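Side-chain contacts in DUF2020 domain-containing protein (Corynebacterium diphtheriae, PDB 3V7B), which is of unknown function but is probably related to the Mog1p and PsbP proteins, with helices packed against an antiparallel beta-sheet: residues Q134-K137 with A138-A142; S8-P11 with F12-P16. One frame throughout, in Å; residues are numbered along the deposited sequence.

Interaction 1 (Q134-K137 with A138-A142); sequences QSLK and AELMA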
# COMPACT_ATOMS: atom_id res chain seq x y z
N GLN A 134 9.96 -6.58 8.49
CA GLN A 134 9.72 -5.47 9.45
C GLN A 134 8.56 -4.63 9.08
O GLN A 134 8.67 -3.91 8.12
CB GLN A 134 10.92 -4.55 9.49
CG GLN A 134 12.22 -5.26 9.84
CD GLN A 134 12.85 -6.12 8.70
OE1 GLN A 134 12.77 -5.80 7.51
NE2 GLN A 134 13.49 -7.24 9.10
N SER A 135 7.51 -4.63 9.90
CA SER A 135 6.27 -3.91 9.58
C SER A 135 6.54 -2.37 9.66
O SER A 135 5.80 -1.57 9.09
CB SER A 135 5.13 -4.32 10.53
OG SER A 135 5.45 -4.00 11.87
N LEU A 136 7.60 -1.98 10.40
CA LEU A 136 8.00 -0.60 10.43
C LEU A 136 8.24 -0.08 9.01
O LEU A 136 7.92 1.02 8.74
CB LEU A 136 9.24 -0.33 11.32
CG LEU A 136 9.69 1.15 11.49
CD1 LEU A 136 8.56 2.12 11.86
CD2 LEU A 136 10.90 1.26 12.45
N LYS A 137 8.77 -0.89 8.10
CA LYS A 137 9.03 -0.43 6.74
C LYS A 137 7.75 -0.02 5.98
O LYS A 137 7.67 1.04 5.37
CB LYS A 137 9.85 -1.46 5.98
CG LYS A 137 11.29 -1.50 6.50
CD LYS A 137 12.05 -2.70 5.92
CE LYS A 137 13.49 -2.76 6.39
NZ LYS A 137 14.30 -3.76 5.57
N ALA A 138 6.74 -0.87 6.11
CA ALA A 138 5.42 -0.69 5.56
C ALA A 138 4.75 0.52 6.22
O ALA A 138 4.09 1.36 5.55
CB ALA A 138 4.58 -1.96 5.76
N GLU A 139 4.94 0.64 7.51
CA GLU A 139 4.37 1.78 8.25
C GLU A 139 4.94 3.11 7.78
O GLU A 139 4.23 4.05 7.59
CB GLU A 139 4.63 1.60 9.73
CG GLU A 139 4.17 2.77 10.56
CD GLU A 139 4.30 2.47 12.06
OE1 GLU A 139 4.18 1.28 12.45
OE2 GLU A 139 4.50 3.42 12.80
N LEU A 140 6.24 3.17 7.54
CA LEU A 140 6.91 4.41 7.07
C LEU A 140 6.45 4.81 5.69
O LEU A 140 6.18 5.98 5.43
CB LEU A 140 8.42 4.23 7.05
CG LEU A 140 9.16 4.13 8.39
CD1 LEU A 140 10.62 3.66 8.22
CD2 LEU A 140 9.07 5.49 9.09
N MSE A 141 6.30 3.80 4.84
CA MSE A 141 5.78 4.04 3.51
C MSE A 141 4.32 4.52 3.53
O MSE A 141 3.96 5.42 2.79
CB MSE A 141 5.99 2.76 2.64
CG MSE A 141 7.42 2.53 2.29
SE MSE A 141 7.72 1.05 1.05
CE MSE A 141 7.48 -0.47 2.22
N ALA A 142 3.47 3.90 4.34
CA ALA A 142 2.07 4.34 4.43
C ALA A 142 1.98 5.76 4.91
O ALA A 142 1.23 6.58 4.35
CB ALA A 142 1.25 3.46 5.33
O HOH W 1 5.28 -1.27 12.65
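Leu136 and Leu140 meet one turn apart at the start of helix 135-149, the C-terminal helix that packs on the antiparallel sheet. Leu136 CD1 comes to 4.1 Å from Leu140 CG, the two side chains crossing obliquely. Leu136 reaches its partner because its first torsion (chi1 -176°) sets CG opposite its own N and carries CD1 forward, toward the next turn. The backbone of these turns is held by i to i+4 bonds: Glu139 N to Ser135 O at 2.8 Å, Leu140 N to Leu136 O at 3.0 Å and Met141 N to Lys137 O at 3.1 Å. On another side of the helix, Ser135 OG and Glu139 OE1 share a water, 2.8 Å from each, which donates to the carboxylate. Glu139 OE1 also forms a salt bridge with Arg108, while OE2 lies close to the like-charged Glu100, which may shift the ionisation of the pair. Lys137 runs out extended, its NZ bonded to Asn40 O on helix 33-40 and weakly to Gln134 OE1. Ala138 and Ala142 rest on Val128 and Tyr117 of the sheet. Selenomethionine Met141 reaches both Val128 and helix 33-40, and a bend at its third torsion (-76°) folds the terminal methyl back, CE lying 3.5 Å from Lys137 O.

Interaction 2 (S8-P11 with F12-P16); sequences SALP and FDALP
Pro11 and Ala14 are the first and last residues of a type I beta turn, closed by a hydrogen bond of 3.1 Å from Ala14 N to Pro11 O, in the N-terminal loop that precedes helix 33-40. The N-H points almost straight at the oxygen (163°), yet the donor stands well above the carbonyl plane, 53° out of it, and does not lie on a lone pair. Arg74 NH1, from strand 69-75, gives the same oxygen a second hydrogen bond, and Arg74 NH2 takes Leu10 O, so one guanidinium grips two successive carbonyls at the entry to the turn.

Phe12 and Asp13 occupy the two central positions, and their side chains meet in a CH-pi-like contact: Asp13 CB sits over the centre of one face of the Phe12 ring, 3.7 Å above its plane. The ring also makes a cation-pi contact with Arg84 and an edge-to-face contact with Trp88, which join the turn to helix 79-89. Asp13 turns its carboxylate back toward Pro11. A first torsion of 56° brings OD1 to rest beside the proline ring, 3.5 Å from Pro11 CB, in a contact of van der Waals type as the two side chains cross.

Ala14 is buried, and its methyl points back toward the residues that lead into the turn. Its CB packs against the carbonyl oxygen Pro11 O at 3.4 Å. The apolar contacts of the same methyl are with Pro11 CD, 4.3 Å from Ala14 CB, and with the base and one branch of Leu10: Leu10 CB is 3.7 Å from Ala14 CB, and Leu10 CD1 is 4.1 Å from that same methyl carbon.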
# COMPACT_ATOMS: atom_id res chain seq x y z
N SER A 8 -12.84 2.97 -10.19
CA SER A 8 -13.49 2.08 -11.18
C SER A 8 -14.40 1.01 -10.54
O SER A 8 -14.53 -0.12 -11.06
CB SER A 8 -12.39 1.36 -12.02
OG SER A 8 -11.39 2.24 -12.51
N ALA A 9 -15.03 1.35 -9.41
CA ALA A 9 -15.92 0.47 -8.67
C ALA A 9 -15.26 -0.87 -8.36
O ALA A 9 -15.94 -1.87 -8.28
CB ALA A 9 -17.25 0.32 -9.41
N LEU A 10 -13.93 -0.90 -8.22
CA LEU A 10 -13.26 -2.17 -7.90
C LEU A 10 -13.70 -2.69 -6.54
O LEU A 10 -13.93 -1.88 -5.64
CB LEU A 10 -11.72 -2.04 -7.93
CG LEU A 10 -11.13 -1.91 -9.37
CD1 LEU A 10 -9.63 -1.54 -9.35
CD2 LEU A 10 -11.33 -3.16 -10.23
N PRO A 11 -13.76 -4.03 -6.37
CA PRO A 11 -14.21 -4.61 -5.12
C PRO A 11 -13.14 -4.42 -4.00
O PRO A 11 -11.98 -4.07 -4.30
CB PRO A 11 -14.32 -6.09 -5.44
CG PRO A 11 -13.32 -6.30 -6.55
CD PRO A 11 -13.49 -5.06 -7.38
N PHE A 12 -13.56 -4.63 -2.76
CA PHE A 12 -12.69 -4.45 -1.55
C PHE A 12 -11.33 -5.19 -1.63
O PHE A 12 -10.32 -4.75 -1.02
CB PHE A 12 -13.41 -4.88 -0.28
CG PHE A 12 -13.49 -6.36 -0.10
CD1 PHE A 12 -14.39 -7.13 -0.88
CD2 PHE A 12 -12.65 -7.02 0.77
CE1 PHE A 12 -14.40 -8.50 -0.76
CE2 PHE A 12 -12.72 -8.43 0.94
CZ PHE A 12 -13.58 -9.15 0.16
N ASP A 13 -11.29 -6.29 -2.37
CA ASP A 13 -10.12 -7.17 -2.39
C ASP A 13 -9.32 -7.02 -3.71
O ASP A 13 -8.54 -7.88 -4.04
CB ASP A 13 -10.51 -8.63 -2.14
CG ASP A 13 -11.56 -9.17 -3.15
OD1 ASP A 13 -12.16 -8.41 -3.97
OD2 ASP A 13 -11.83 -10.37 -3.02
N ALA A 14 -9.57 -5.94 -4.48
CA ALA A 14 -8.78 -5.65 -5.69
C ALA A 14 -7.32 -5.41 -5.35
O ALA A 14 -6.98 -4.74 -4.32
CB ALA A 14 -9.33 -4.43 -6.47
N LEU A 15 -6.44 -5.90 -6.22
CA LEU A 15 -5.03 -5.69 -6.00
C LEU A 15 -4.46 -4.89 -7.17
O LEU A 15 -4.91 -5.04 -8.29
CB LEU A 15 -4.28 -7.01 -5.90
CG LEU A 15 -4.57 -7.84 -4.65
CD1 LEU A 15 -3.98 -9.23 -4.78
CD2 LEU A 15 -3.97 -7.13 -3.46
N PRO A 16 -3.44 -4.05 -6.93
CA PRO A 16 -2.79 -3.27 -8.01
C PRO A 16 -2.23 -4.16 -9.12
O PRO A 16 -1.64 -5.19 -8.82
CB PRO A 16 -1.67 -2.59 -7.30
CG PRO A 16 -2.09 -2.54 -5.87
CD PRO A 16 -2.81 -3.80 -5.63

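From the N terminus, interaction 2 comes first: it reverses the chain between Pro11 and Ala14 and ties this loop to strand 69-75 and helix 79-89. The chain then builds helix 33-40, the strands and helix 79-89 before interaction 1 opens the last helix, shortly after strand 124-130. The two contacts are thus in series, neither nested nor crossed; interaction 2 closes one four-residue turn, while interaction 1 spans successive turns of a helix and closes no loop. They lie on opposite sides of the chain's centre, about 22 Å apart between centres and about 13 Å between nearest atoms. Interaction 1 ties helix 135-149 to helix 33-40 and to the strands 114-121 and 124-130.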